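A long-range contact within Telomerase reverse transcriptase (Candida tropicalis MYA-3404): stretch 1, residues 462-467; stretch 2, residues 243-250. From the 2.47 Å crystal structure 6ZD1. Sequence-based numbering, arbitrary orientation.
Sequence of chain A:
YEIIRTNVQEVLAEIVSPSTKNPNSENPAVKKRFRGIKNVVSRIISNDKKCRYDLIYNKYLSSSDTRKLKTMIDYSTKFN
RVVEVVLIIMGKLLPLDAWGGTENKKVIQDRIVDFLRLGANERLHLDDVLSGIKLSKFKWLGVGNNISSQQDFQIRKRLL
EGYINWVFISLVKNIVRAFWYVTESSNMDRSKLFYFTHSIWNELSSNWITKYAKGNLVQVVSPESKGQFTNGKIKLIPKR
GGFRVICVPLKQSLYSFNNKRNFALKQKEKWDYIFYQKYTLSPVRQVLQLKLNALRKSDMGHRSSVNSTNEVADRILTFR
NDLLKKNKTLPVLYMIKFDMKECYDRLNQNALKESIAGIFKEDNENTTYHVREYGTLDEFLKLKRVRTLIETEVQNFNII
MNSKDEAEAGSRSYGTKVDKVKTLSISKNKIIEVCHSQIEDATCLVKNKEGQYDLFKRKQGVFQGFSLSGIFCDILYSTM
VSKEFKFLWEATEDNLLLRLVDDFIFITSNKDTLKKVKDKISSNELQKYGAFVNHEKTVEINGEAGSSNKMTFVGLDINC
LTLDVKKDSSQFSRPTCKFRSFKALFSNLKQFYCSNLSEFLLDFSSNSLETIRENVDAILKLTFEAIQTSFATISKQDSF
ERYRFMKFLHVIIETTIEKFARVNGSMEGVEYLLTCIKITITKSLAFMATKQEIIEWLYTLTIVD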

# COMPACT_ATOMS: atom_id res chain seq x y z
N VAL A 462 -15.33 12.60 4.02
CA VAL A 462 -13.94 12.95 3.81
C VAL A 462 -13.39 12.06 2.70
O VAL A 462 -13.74 10.88 2.61
CB VAL A 462 -13.11 12.80 5.10
CG1 VAL A 462 -11.62 12.85 4.82
CG2 VAL A 462 -13.49 13.89 6.09
N PHE A 463 -12.57 12.65 1.84
CA PHE A 463 -11.98 11.89 0.74
C PHE A 463 -10.92 10.94 1.28
O PHE A 463 -10.01 11.36 2.00
CB PHE A 463 -11.36 12.83 -0.29
CG PHE A 463 -12.32 13.27 -1.35
CD1 PHE A 463 -13.17 12.36 -1.95
CD2 PHE A 463 -12.36 14.59 -1.75
CE1 PHE A 463 -14.05 12.76 -2.93
CE2 PHE A 463 -13.23 15.00 -2.73
CZ PHE A 463 -14.08 14.08 -3.33
N GLN A 464 -11.03 9.67 0.92
CA GLN A 464 -9.96 8.73 1.20
C GLN A 464 -8.80 9.01 0.26
O GLN A 464 -9.00 9.18 -0.95
CB GLN A 464 -10.46 7.30 1.04
CG GLN A 464 -9.53 6.25 1.61
CD GLN A 464 -10.11 4.86 1.48
OE1 GLN A 464 -11.33 4.68 1.44
NE2 GLN A 464 -9.23 3.86 1.40
N GLY A 465 -7.59 9.06 0.80
CA GLY A 465 -6.41 9.38 0.03
C GLY A 465 -5.72 10.67 0.41
O GLY A 465 -4.60 10.92 -0.06
N PHE A 466 -6.33 11.53 1.22
CA PHE A 466 -5.65 12.71 1.73
C PHE A 466 -4.85 12.37 2.99
O PHE A 466 -5.04 11.33 3.62
CB PHE A 466 -6.65 13.82 2.03
CG PHE A 466 -7.06 14.60 0.81
CD1 PHE A 466 -6.33 15.70 0.40
CD2 PHE A 466 -8.17 14.22 0.07
CE1 PHE A 466 -6.70 16.42 -0.72
CE2 PHE A 466 -8.54 14.93 -1.05
CZ PHE A 466 -7.81 16.03 -1.45
N SER A 467 -3.97 13.30 3.36
CA SER A 467 -2.97 13.03 4.39
C SER A 467 -3.62 12.65 5.72
O SER A 467 -3.16 11.73 6.41
CB SER A 467 -2.07 14.24 4.56
OG SER A 467 -1.55 14.68 3.32
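Stretch 2, residues 243-250: FRVICVPL

Stretch 2 runs as an extended strand from Arg244 to Pro249. Stretch 1 has no regular helix or strand, but Phe463 to Phe466 form a type II beta turn, and the strand lies against this turn. Both chains advance in the same sense: Gln464 is nearest Ile246 (CA to CA 5.2 Å), Gly465 is nearest Cys247 (CA to CA 5.0 Å), and Phe466 is nearest Pro249 (CA to CA 6.5 Å). The last pair skips Val248, whose CA-to-CB bond points away from the turn. Together the two stretches bury 462 Å².

One hydrogen bond joins the backbones. Cys247 N donates to Gln464 O at 2.8 Å, and the angle at the hydrogen, 173°, is almost straight. The same carbonyl oxygen takes a CA-H...O contact from Ile246, with Ile246 CA 3.3 Å from Gln464 O. A second such contact brings Gly465 CA to 3.3 Å from Cys247 O. Gly465 O also lies 3.3 Å from Cys247 O, but both are acceptors and no hydrogen bond forms between them. Pro249 has no amide hydrogen to offer; its ring carbon CD packs 3.5 Å from Gly465 O.

Gly465 sits at the third position of the turn, with phi 115° and psi -12°. A CB here would be jammed against the carbonyl oxygen of Gln464, so the backbone by itself calls for glycine. The strand adds a second restriction. An ideal CB would stand 2.2 Å from Cys247 O and 2.8 Å from Ile246 CG2, both clashes. The bare CA instead leaves Ile246 CG2 at 3.9 Å from Gly465 CA.

Cys247 is buried, and its CA-to-CB bond points toward the turn. Its CB lies 3.8 Å from Phe463 CG and 3.7 Å from Phe466 CE2, so it touches both aromatic rings. With chi1 at -153° (t), SG lies over one face of the Phe463 ring, 4.3 Å from SG to the ring centroid and 20° off the normal. SG meets the Phe466 ring obliquely, 4.8 Å from SG to the centroid. Both phenylalanines have chi1 in the m well. Phe463 CB points toward the strand, whereas that of Phe466 points sideways and the ring brings the side chain nearer. Phe466 CD1 also reaches Pro249 CG at 4.1 Å. The proline ring has a C-gamma exo pucker.

Gln464 starts sideways, but its end comes nearer to the strand. Chi1 and chi2 are both t, so the chain is extended as far as CD. CD then packs 3.5 Å from Ile246 CD1. Ile246 has both chi angles in m, and its side-chain end likewise comes nearer to the turn. Beyond it, Gln464 NE2 lies over one face of the Arg244 guanidinium, 3.4 Å from Arg244 NE. Both nitrogens are donors, so this is packing and not a hydrogen bond. Arg244 is bent, with chi1 (-104°) and chi2 (-124°) between wells.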

# COMPACT_ATOMS: atom_id res chain seq x y z
N PHE A 243 -16.27 0.63 -7.76
CA PHE A 243 -14.92 1.07 -7.47
C PHE A 243 -14.88 1.71 -6.10
O PHE A 243 -15.88 2.26 -5.62
CB PHE A 243 -14.40 2.04 -8.54
CG PHE A 243 -14.42 1.49 -9.94
CD1 PHE A 243 -15.55 1.61 -10.73
CD2 PHE A 243 -13.31 0.84 -10.47
CE1 PHE A 243 -15.58 1.11 -12.02
CE2 PHE A 243 -13.33 0.33 -11.75
CZ PHE A 243 -14.47 0.46 -12.53
N ARG A 244 -13.72 1.61 -5.46
CA ARG A 244 -13.38 2.50 -4.36
C ARG A 244 -12.94 3.82 -4.96
O ARG A 244 -12.25 3.85 -5.98
CB ARG A 244 -12.26 1.92 -3.50
CG ARG A 244 -12.71 1.34 -2.17
CD ARG A 244 -11.98 1.98 -1.01
NE ARG A 244 -10.55 2.15 -1.26
CZ ARG A 244 -9.64 1.18 -1.13
NH1 ARG A 244 -10.02 -0.04 -0.77
NH2 ARG A 244 -8.36 1.43 -1.38
N VAL A 245 -13.36 4.91 -4.33
CA VAL A 245 -13.02 6.25 -4.80
C VAL A 245 -11.90 6.77 -3.90
O VAL A 245 -12.10 6.97 -2.70
CB VAL A 245 -14.23 7.18 -4.80
CG1 VAL A 245 -13.85 8.53 -5.37
CG2 VAL A 245 -15.37 6.56 -5.61
N ILE A 246 -10.73 6.96 -4.49
CA ILE A 246 -9.58 7.53 -3.80
C ILE A 246 -9.25 8.85 -4.46
O ILE A 246 -9.34 8.99 -5.69
CB ILE A 246 -8.36 6.58 -3.85
CG1 ILE A 246 -8.75 5.20 -3.31
CG2 ILE A 246 -7.20 7.15 -3.05
CD1 ILE A 246 -9.33 5.24 -1.91
N CYS A 247 -8.88 9.84 -3.65
CA CYS A 247 -8.48 11.15 -4.14
C CYS A 247 -6.98 11.30 -3.89
O CYS A 247 -6.53 11.26 -2.74
CB CYS A 247 -9.27 12.26 -3.46
SG CYS A 247 -9.44 13.76 -4.44
N VAL A 248 -6.22 11.44 -4.97
CA VAL A 248 -4.76 11.56 -4.91
C VAL A 248 -4.41 13.05 -4.95
O VAL A 248 -4.74 13.72 -5.94
CB VAL A 248 -4.08 10.81 -6.06
CG1 VAL A 248 -2.57 10.88 -5.91
CG2 VAL A 248 -4.56 9.36 -6.10
N PRO A 249 -3.76 13.59 -3.93
CA PRO A 249 -3.50 15.04 -3.90
C PRO A 249 -2.65 15.49 -5.08
O PRO A 249 -1.59 14.92 -5.37
CB PRO A 249 -2.76 15.24 -2.57
CG PRO A 249 -3.17 14.07 -1.73
CD PRO A 249 -3.32 12.93 -2.69
N LEU A 250 -3.13 16.52 -5.77
CA LEU A 250 -2.36 17.16 -6.83
C LEU A 250 -1.26 18.03 -6.22
O LEU A 250 -1.52 18.82 -5.31
CB LEU A 250 -3.26 18.01 -7.72
CG LEU A 250 -4.01 17.30 -8.85
CD1 LEU A 250 -4.77 18.31 -9.68
CD2 LEU A 250 -3.04 16.51 -9.71